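Local coordinates for protein nucleotidyl transferase (PDB 6PLJ) that probably transfers a nucleotidyl group from a nucleoside triphosphate to an acceptor, perhaps in pseudomurein cell wall synthesis in a methanogenic archaeon, at residues V50-L54 with H84-V89; T61-V67 with A92-V98; V100-D104 with R116-A120; R143-H147 with L206-E210. All blocks are in the same frame, centred on the assembly; numbering follows the deposited sequence.

Interaction 1. Residues V50-L54 with H84-V89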
# COMPACT_ATOMS: atom_id res chain seq x y z
N VAL A 50 9.07 10.10 15.11
CA VAL A 50 9.65 9.89 13.78
C VAL A 50 8.44 9.51 12.93
O VAL A 50 7.61 8.73 13.37
CB VAL A 50 10.68 8.74 13.81
CG1 VAL A 50 11.17 8.40 12.40
CG2 VAL A 50 11.87 9.08 14.70
N HIS A 51 8.31 10.11 11.75
CA HIS A 51 7.27 9.72 10.80
C HIS A 51 7.39 8.23 10.49
O HIS A 51 8.50 7.73 10.26
CB HIS A 51 7.40 10.55 9.54
CG HIS A 51 6.34 10.28 8.51
ND1 HIS A 51 5.00 10.26 8.81
CD2 HIS A 51 6.43 10.11 7.17
CE1 HIS A 51 4.31 10.03 7.71
NE2 HIS A 51 5.15 9.95 6.70
N LYS A 52 6.25 7.56 10.45
CA LYS A 52 6.19 6.09 10.34
C LYS A 52 7.03 5.53 9.21
O LYS A 52 7.63 4.47 9.35
CB LYS A 52 4.75 5.62 10.21
CG LYS A 52 3.99 6.12 8.99
CD LYS A 52 2.50 5.84 9.09
CE LYS A 52 1.76 6.58 7.98
NZ LYS A 52 0.34 6.20 7.75
N LEU A 53 7.06 6.23 8.09
CA LEU A 53 7.75 5.72 6.91
C LEU A 53 9.25 5.73 7.06
O LEU A 53 9.95 5.02 6.31
CB LEU A 53 7.35 6.52 5.67
CG LEU A 53 5.88 6.44 5.29
CD1 LEU A 53 5.70 7.12 3.95
CD2 LEU A 53 5.38 5.00 5.23
N LEU A 54 9.75 6.51 8.01
CA LEU A 54 11.18 6.69 8.21
C LEU A 54 11.73 5.90 9.40
O LEU A 54 12.93 5.97 9.69
CB LEU A 54 11.48 8.17 8.40
CG LEU A 54 10.96 9.10 7.29
CD1 LEU A 54 11.12 10.56 7.69
CD2 LEU A 54 11.63 8.78 5.98
N HIS A 84 3.44 14.17 2.24
CA HIS A 84 3.86 14.48 3.58
C HIS A 84 5.31 14.11 3.82
O HIS A 84 5.70 12.95 3.63
CB HIS A 84 2.99 13.79 4.62
CG HIS A 84 3.30 14.24 5.99
ND1 HIS A 84 3.11 15.56 6.38
CD2 HIS A 84 3.83 13.60 7.06
CE1 HIS A 84 3.51 15.69 7.64
NE2 HIS A 84 3.93 14.52 8.07
N ARG A 85 6.11 15.08 4.27
CA ARG A 85 7.54 14.87 4.47
C ARG A 85 8.20 14.24 3.23
O ARG A 85 9.07 13.38 3.33
CB ARG A 85 7.80 14.04 5.74
CG ARG A 85 7.43 14.83 7.00
CD ARG A 85 7.58 14.01 8.26
NE ARG A 85 7.46 14.89 9.43
CZ ARG A 85 8.46 15.57 10.00
NH1 ARG A 85 9.73 15.46 9.57
NH2 ARG A 85 8.19 16.35 11.04
N ALA A 86 7.78 14.71 2.06
CA ALA A 86 8.27 14.15 0.79
C ALA A 86 9.78 14.19 0.67
O ALA A 86 10.38 13.23 0.21
CB ALA A 86 7.65 14.84 -0.40
N GLY A 87 10.40 15.31 1.05
CA GLY A 87 11.87 15.38 1.03
C GLY A 87 12.56 14.21 1.72
O GLY A 87 13.46 13.57 1.14
N GLU A 88 12.12 13.90 2.92
CA GLU A 88 12.69 12.82 3.71
C GLU A 88 12.35 11.44 3.15
O GLU A 88 13.20 10.56 3.14
CB GLU A 88 12.21 12.89 5.16
CG GLU A 88 12.76 14.06 5.94
CD GLU A 88 12.12 14.15 7.30
OE1 GLU A 88 10.96 14.59 7.37
OE2 GLU A 88 12.76 13.76 8.30
N VAL A 89 11.12 11.27 2.69
CA VAL A 89 10.69 9.99 2.11
C VAL A 89 11.47 9.74 0.81
O VAL A 89 11.99 8.65 0.59
CB VAL A 89 9.15 9.94 1.91
CG1 VAL A 89 8.74 8.71 1.13
CG2 VAL A 89 8.45 9.96 3.27

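Interaction 2. Residues T61-V67 with A92-V98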
# COMPACT_ATOMS: atom_id res chain seq x y z
N THR A 61 14.55 1.77 6.05
CA THR A 61 13.35 2.37 6.62
C THR A 61 12.12 1.56 6.23
O THR A 61 12.14 0.73 5.32
CB THR A 61 13.16 3.77 6.05
OG1 THR A 61 13.13 3.68 4.63
CG2 THR A 61 14.28 4.72 6.47
N VAL A 62 11.02 1.83 6.93
CA VAL A 62 9.74 1.24 6.60
C VAL A 62 9.44 1.39 5.12
O VAL A 62 9.05 0.43 4.47
CB VAL A 62 8.62 1.88 7.48
CG1 VAL A 62 7.21 1.64 6.93
CG2 VAL A 62 8.72 1.35 8.90
N ILE A 63 9.57 2.61 4.58
CA ILE A 63 9.20 2.81 3.18
C ILE A 63 10.10 2.03 2.23
O ILE A 63 9.62 1.45 1.26
CB ILE A 63 9.10 4.31 2.79
CG1 ILE A 63 8.54 4.46 1.37
CG2 ILE A 63 10.44 5.04 2.91
CD1 ILE A 63 7.16 3.87 1.19
N GLU A 64 11.39 1.96 2.54
CA GLU A 64 12.30 1.15 1.72
C GLU A 64 11.90 -0.32 1.79
O GLU A 64 11.97 -1.03 0.78
CB GLU A 64 13.76 1.32 2.17
CG GLU A 64 14.37 2.64 1.78
CD GLU A 64 15.67 2.92 2.52
OE1 GLU A 64 16.75 2.57 1.98
OE2 GLU A 64 15.60 3.51 3.62
N ALA A 65 11.50 -0.79 2.97
CA ALA A 65 11.04 -2.18 3.10
C ALA A 65 9.83 -2.47 2.23
O ALA A 65 9.77 -3.49 1.54
CB ALA A 65 10.76 -2.51 4.54
N THR A 66 8.86 -1.57 2.24
CA THR A 66 7.67 -1.74 1.42
C THR A 66 8.02 -1.78 -0.06
O THR A 66 7.56 -2.65 -0.78
CB THR A 66 6.66 -0.62 1.66
OG1 THR A 66 6.24 -0.68 3.02
CG2 THR A 66 5.45 -0.75 0.76
N VAL A 67 8.82 -0.82 -0.50
CA VAL A 67 9.18 -0.73 -1.92
C VAL A 67 9.97 -1.96 -2.35
O VAL A 67 9.71 -2.52 -3.42
CB VAL A 67 9.94 0.57 -2.21
CG1 VAL A 67 10.56 0.56 -3.61
CG2 VAL A 67 9.01 1.77 -2.04
N ALA A 92 15.00 8.75 1.57
CA ALA A 92 15.02 7.34 1.97
C ALA A 92 15.03 6.42 0.76
O ALA A 92 15.71 5.40 0.78
CB ALA A 92 13.86 7.00 2.89
N LEU A 93 14.32 6.80 -0.30
CA LEU A 93 14.21 5.99 -1.50
C LEU A 93 15.25 6.27 -2.56
O LEU A 93 15.24 5.62 -3.60
CB LEU A 93 12.82 6.17 -2.12
CG LEU A 93 11.69 5.66 -1.24
CD1 LEU A 93 10.35 5.95 -1.88
CD2 LEU A 93 11.83 4.17 -0.94
N SER A 94 16.17 7.20 -2.29
CA SER A 94 17.05 7.76 -3.33
C SER A 94 17.91 6.72 -4.07
O SER A 94 18.24 6.94 -5.25
CB SER A 94 17.95 8.85 -2.74
OG SER A 94 18.81 8.29 -1.78
N GLY A 95 18.25 5.61 -3.42
CA GLY A 95 19.00 4.53 -4.08
C GLY A 95 18.17 3.52 -4.87
O GLY A 95 18.73 2.58 -5.45
N MET A 96 16.85 3.67 -4.89
CA MET A 96 15.97 2.61 -5.36
C MET A 96 15.39 2.91 -6.73
O MET A 96 15.27 4.07 -7.13
CB MET A 96 14.85 2.36 -4.35
CG MET A 96 15.37 1.98 -2.98
SD MET A 96 14.06 1.42 -1.89
CE MET A 96 13.92 -0.31 -2.34
N ASP A 97 15.04 1.85 -7.44
CA ASP A 97 14.58 1.98 -8.82
C ASP A 97 13.08 2.25 -8.83
O ASP A 97 12.27 1.36 -9.07
CB ASP A 97 14.95 0.72 -9.60
CG ASP A 97 14.61 0.83 -11.08
OD1 ASP A 97 14.48 1.93 -11.62
OD2 ASP A 97 14.45 -0.24 -11.70
N VAL A 98 12.72 3.48 -8.50
CA VAL A 98 11.32 3.91 -8.46
C VAL A 98 11.13 5.22 -9.19
O VAL A 98 12.08 5.98 -9.37
CB VAL A 98 10.81 4.12 -7.01
CG1 VAL A 98 10.80 2.80 -6.27
CG2 VAL A 98 11.63 5.14 -6.24

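Interaction 3. Residues V100-D104 with R116-A120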
# COMPACT_ATOMS: atom_id res chain seq x y z
N VAL A 100 9.13 8.57 -8.70
CA VAL A 100 8.47 9.34 -7.66
C VAL A 100 7.59 10.41 -8.27
O VAL A 100 8.04 11.18 -9.14
CB VAL A 100 9.49 10.00 -6.73
CG1 VAL A 100 8.79 10.90 -5.72
CG2 VAL A 100 10.31 8.94 -6.01
N VAL A 101 6.35 10.48 -7.81
CA VAL A 101 5.45 11.59 -8.14
C VAL A 101 4.94 12.17 -6.85
O VAL A 101 4.57 11.45 -5.93
CB VAL A 101 4.29 11.21 -9.08
CG1 VAL A 101 4.85 10.83 -10.44
CG2 VAL A 101 3.42 10.10 -8.52
N ARG A 102 4.95 13.50 -6.76
CA ARG A 102 4.58 14.16 -5.52
C ARG A 102 3.17 14.72 -5.63
O ARG A 102 2.78 15.30 -6.66
CB ARG A 102 5.62 15.24 -5.20
CG ARG A 102 5.64 15.64 -3.74
CD ARG A 102 6.62 16.78 -3.52
NE ARG A 102 8.03 16.37 -3.44
CZ ARG A 102 9.01 17.19 -3.05
NH1 ARG A 102 8.74 18.46 -2.73
NH2 ARG A 102 10.26 16.76 -2.99
N ASN A 103 2.40 14.53 -4.58
CA ASN A 103 1.10 15.22 -4.56
C ASN A 103 1.39 16.70 -4.33
O ASN A 103 2.07 17.03 -3.41
CB ASN A 103 0.24 14.78 -3.37
CG ASN A 103 -0.34 13.39 -3.51
OD1 ASN A 103 -0.71 12.98 -4.61
ND2 ASN A 103 -0.47 12.71 -2.40
N ASP A 104 0.82 17.55 -5.15
CA ASP A 104 0.90 19.00 -4.96
C ASP A 104 -0.42 19.56 -5.49
O ASP A 104 -0.59 19.62 -6.71
CB ASP A 104 2.11 19.58 -5.72
CG ASP A 104 2.28 21.09 -5.52
OD1 ASP A 104 1.61 21.68 -4.65
OD2 ASP A 104 3.11 21.68 -6.25
N ARG A 116 -3.14 9.68 -8.34
CA ARG A 116 -1.96 10.38 -8.90
C ARG A 116 -0.93 9.35 -9.39
O ARG A 116 -0.31 9.58 -10.35
CB ARG A 116 -1.34 11.27 -7.82
CG ARG A 116 -0.09 11.97 -8.29
CD ARG A 116 -0.40 13.11 -9.22
NE ARG A 116 0.59 14.18 -9.13
CZ ARG A 116 1.65 14.35 -9.89
NH1 ARG A 116 1.92 13.53 -10.89
NH2 ARG A 116 2.45 15.37 -9.66
N GLY A 117 -0.72 8.31 -8.62
CA GLY A 117 0.20 7.23 -8.99
C GLY A 117 -0.25 6.48 -10.23
O GLY A 117 0.56 6.19 -11.13
N VAL A 118 -1.55 6.15 -10.28
CA VAL A 118 -2.10 5.44 -11.43
C VAL A 118 -1.94 6.32 -12.68
O VAL A 118 -1.59 5.81 -13.74
CB VAL A 118 -3.56 5.00 -11.20
CG1 VAL A 118 -4.14 4.37 -12.45
CG2 VAL A 118 -3.66 4.01 -10.07
N ARG A 119 -2.15 7.63 -12.54
CA ARG A 119 -1.91 8.57 -13.66
C ARG A 119 -0.49 8.52 -14.23
O ARG A 119 -0.29 8.71 -15.43
CB ARG A 119 -2.26 10.00 -13.24
CG ARG A 119 -3.74 10.32 -13.26
CD ARG A 119 -4.01 11.77 -12.85
NE ARG A 119 -3.23 12.72 -13.65
CZ ARG A 119 -2.42 13.67 -13.19
NH1 ARG A 119 -2.25 13.89 -11.88
NH2 ARG A 119 -1.77 14.45 -14.06
N ALA A 120 0.49 8.26 -13.38
CA ALA A 120 1.88 8.16 -13.75
C ALA A 120 2.28 6.77 -14.24
O ALA A 120 3.39 6.60 -14.71
CB ALA A 120 2.77 8.54 -12.58
O HOH W 1 -0.68 16.22 -7.54

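Interaction 4. Residues R143-H147 with L206-E210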
# COMPACT_ATOMS: atom_id res chain seq x y z
N ARG A 143 0.98 -12.91 -5.85
CA ARG A 143 -0.31 -13.61 -5.92
C ARG A 143 -1.47 -12.64 -6.13
O ARG A 143 -2.37 -12.90 -6.93
CB ARG A 143 -0.56 -14.45 -4.68
CG ARG A 143 0.16 -15.78 -4.66
CD ARG A 143 -0.35 -16.70 -3.55
NE ARG A 143 0.27 -16.38 -2.27
CZ ARG A 143 1.50 -16.76 -1.90
NH1 ARG A 143 1.97 -16.40 -0.71
NH2 ARG A 143 2.27 -17.49 -2.71
N ILE A 144 -1.43 -11.51 -5.42
CA ILE A 144 -2.45 -10.48 -5.57
C ILE A 144 -2.45 -9.95 -7.01
O ILE A 144 -3.49 -9.88 -7.65
CB ILE A 144 -2.30 -9.36 -4.51
CG1 ILE A 144 -2.66 -9.95 -3.14
CG2 ILE A 144 -3.19 -8.16 -4.81
CD1 ILE A 144 -2.35 -9.06 -1.96
N ALA A 145 -1.27 -9.61 -7.52
CA ALA A 145 -1.18 -9.07 -8.87
C ALA A 145 -1.69 -10.06 -9.92
O ALA A 145 -2.37 -9.66 -10.88
CB ALA A 145 0.26 -8.64 -9.17
N GLU A 146 -1.39 -11.34 -9.70
CA GLU A 146 -1.76 -12.41 -10.65
C GLU A 146 -3.26 -12.64 -10.78
O GLU A 146 -3.72 -13.11 -11.82
CB GLU A 146 -1.11 -13.73 -10.23
CG GLU A 146 0.38 -13.81 -10.47
CD GLU A 146 1.01 -15.02 -9.78
OE1 GLU A 146 0.35 -15.65 -8.92
OE2 GLU A 146 2.18 -15.34 -10.09
N HIS A 147 -4.02 -12.33 -9.72
CA HIS A 147 -5.47 -12.54 -9.69
C HIS A 147 -6.29 -11.37 -10.21
O HIS A 147 -7.51 -11.48 -10.35
CB HIS A 147 -5.94 -12.88 -8.27
CG HIS A 147 -5.78 -14.33 -7.91
ND1 HIS A 147 -6.69 -15.29 -8.30
CD2 HIS A 147 -4.82 -14.97 -7.20
CE1 HIS A 147 -6.30 -16.46 -7.84
NE2 HIS A 147 -5.17 -16.30 -7.17
N LEU A 206 -14.59 -9.12 -6.57
CA LEU A 206 -13.49 -8.86 -5.63
C LEU A 206 -12.96 -10.20 -5.16
O LEU A 206 -13.70 -10.95 -4.51
CB LEU A 206 -13.99 -8.02 -4.47
CG LEU A 206 -12.97 -7.62 -3.40
CD1 LEU A 206 -11.87 -6.75 -4.02
CD2 LEU A 206 -13.66 -6.89 -2.26
N TYR A 207 -11.71 -10.53 -5.50
CA TYR A 207 -11.09 -11.80 -5.10
C TYR A 207 -10.12 -11.60 -3.94
O TYR A 207 -9.12 -10.89 -4.08
CB TYR A 207 -10.37 -12.49 -6.25
CG TYR A 207 -9.92 -13.89 -5.90
CD1 TYR A 207 -10.82 -14.95 -5.93
CD2 TYR A 207 -8.62 -14.14 -5.49
CE1 TYR A 207 -10.43 -16.23 -5.59
CE2 TYR A 207 -8.22 -15.42 -5.13
CZ TYR A 207 -9.13 -16.46 -5.19
OH TYR A 207 -8.75 -17.73 -4.85
N GLY A 208 -10.40 -12.26 -2.82
CA GLY A 208 -9.53 -12.21 -1.66
C GLY A 208 -8.42 -13.24 -1.71
O GLY A 208 -8.66 -14.42 -1.99
N VAL A 209 -7.20 -12.79 -1.46
CA VAL A 209 -6.03 -13.63 -1.42
C VAL A 209 -5.56 -13.75 0.03
O VAL A 209 -5.24 -12.76 0.68
CB VAL A 209 -4.92 -13.04 -2.31
CG1 VAL A 209 -3.60 -13.75 -2.06
CG2 VAL A 209 -5.35 -13.13 -3.77
N GLU A 210 -5.53 -14.98 0.55
CA GLU A 210 -5.13 -15.19 1.93
C GLU A 210 -3.68 -14.72 2.16
O GLU A 210 -2.80 -15.04 1.38
CB GLU A 210 -5.26 -16.67 2.34
CG GLU A 210 -4.84 -16.89 3.79
CD GLU A 210 -5.11 -18.29 4.34
OE1 GLU A 210 -5.65 -19.13 3.61
OE2 GLU A 210 -4.74 -18.52 5.50
O HOH W 2 -0.25 -15.01 0.17

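Interaction 1. Residues V50-L54 with H84-V89
H51 and H84 both turn CG anti to the backbone N (chi1 -177° and -172°), which sends the two imidazoles toward each other. They meet as a T-shaped (edge-to-face) pair, with ring centres 5.0 Å apart and planes at 78°. H84 enters edge-on through CD2, 3.7 Å from H51 CE1, over one face of H51; L53 N lies over the opposite face, so the buried ring is approached on both. R85, the N-cap residue of helix 86-92, runs its extended chain past H51 and brings CD to 3.7 Å from H51 CB. Its guanidinium goes on to E88, where NH1 donates at 2.7 Å to the syn lone pair of OE1 in a salt bridge. This long arginine can thus be apolar midway and ionic at its tip. Leucines serve both depths: on the buried side L53 CD1 lies 4.0 Å from V89 CG2, and farther out L54 crosses E88 at about a right angle, L54 CD1 3.6 Å from E88 CB. K52 turns another way, to a salt bridge with D132. The loop carrying K52, which follows the glycine-rich strand-loop-helix start, is probably part of the nucleotide-binding side, as in MobA-like nucleotidyltransferases.

Interaction 2. Residues T61-V67 with A92-V98
A capping box starts helix 62-72, and its two residues, T61 and E64, both lie against A92 at the end of helix 86-92. T61 OG1, the N-cap acceptor, receives the N-H of E64 at 3.2 Å and 161°. The same hydroxyl donates to E64 OE2 at 2.7 Å on the anti lone pair, while the returning bond from T61 N to OE2 is weak. Threonine suits the N-cap because its hydroxyl both accepts and donates here, and glutamate is long enough to fold back to it. A92 O stands over the carboxylate so fixed, 3.0 Å from E64 CD, without a hydrogen bond; any unfavourable effect may be offset by the bonds from T61. The A92 methyl lies against both T61 OG1 and I63 CG2.

Farther along the helix the contact is apolar. L93 opens a type I turn to M96, and its forked end reaches the buried I63 and V67, CD1 against I63 CG1 and L93 CD2 3.9 Å from V67 CG2. M96 is bent at its last torsion (chi3 84°), which lays the flexible thioether along the helix, M96 CE 3.7 Å from V67 CG1 and SD beside E64 CG. V67 CG1 also presses tightly on V98 CG1, at 3.5 Å. V67, L93 and V98 all rest on V80 of strand 77-82. Helix 62-72 against the end of helix 86-92 and the turn after it, on one face of the parallel strands 25-31, 77-82 and 99-102, is the arrangement of successive beta-alpha-beta crossovers in a Rossmann-like fold.

Interaction 3. Residues V100-D104 with R116-A120
R116 NE gives its hydrogen to water 1 at 2.9 Å, and the same water accepts from the backbone N of D104 at 3.1 Å, tying the helix to the loop that follows strand 99-102. The bend at chi2 (75°) turns the R116 chain back over the strand, where one face of the guanidinium lies on V101, R116 NH1 3.8 Å from V101 CB. R116 NH2 also comes within 3.0 Å of the carbonyl oxygen of R102. Arginine suits this partly exposed edge of the contact: its flat end spreads over a valine while NE serves the water. V101 does the apolar work, setting CG1 3.8 Å from A120 CB and CG2 near the CA of G117. N103 passes alongside R116, with N103 OD1 3.7 Å from R116 CB, while its ND2 bonds to S113 OG. R102 heads to the other side of the strand, to a salt bridge with E90. The axes of strand 100-102 and helix 116-120 come within 9.0 Å at an angle of 135°. Strand 99-102, covered by helix 86-92 on one face and helix 110-120 on the other, shows the three-layer alpha/beta/alpha sandwich of Rossmann-like folds.

Interaction 4. Residues R143-H147 with L206-E210
H147 and Y207 form the closest part of this contact, an offset (parallel-displaced) stack with ring centres 4.3 Å apart and planes only 16° from parallel. Y207 CE2 stands over the middle of the imidazole, 3.5 Å from H147 CE1, so a corner of the larger ring, and not its centre, covers the smaller one. Y207 reaches this place with CG anti to its backbone N (chi1 -171°), rising from the strand toward the helix; its ring also meets W163 edge-to-face. Flat groups suit the seam, because helix and strand can approach while each aromatic keeps an outer part near solvent.

V209 packs beside the stack. Its CB lies 3.9 Å from I144 CG1, and its CG2 meets the histidine ring obliquely at H147 CD2, also at 3.9 Å. Branched aliphatic residues give this buried centre a compact surface. Here helix 138-147 packs on strands 205-210 and 152-157 of the mixed sheet of the nucleotidyltransferase domain; segments 143-147 and 206-210 run nearly antiparallel (158°), and the carbonyl of I144 accepts from S154 OG.

Toward solvent the fit relaxes. R143 lends just its CB to V209 CG1, at 4.1 Å, and bends away at chi3 so that its charged end stays hydrated. R143 NH1 donates to water 2 at 2.8 Å, in the guanidinium plane, and the water in turn donates to the carbonyl oxygen of E210 at 2.8 Å, bridging helix and strand where no direct polar bond spans them.

Interactions 1 and 2 interlock: their segments alternate along the chain, their centres are 11 Å apart, and L53 O lies 3.0 Å from I63 N, a probable hydrogen bond that joins loop 50-54 to the capped helix. Interaction 3 adjoins interaction 2 in sequence and touches interaction 1, where A86 CB packs 3.4 Å from R102 NE; its helix, however, lies on the other face of the sheet. Interaction 4 stands apart, its centre about 29 Å from that of interaction 1, though it shares the sheet with interaction 3. No nucleotide is bound; by analogy with the family, the site probably lies near K52 and D132, closest to interaction 1.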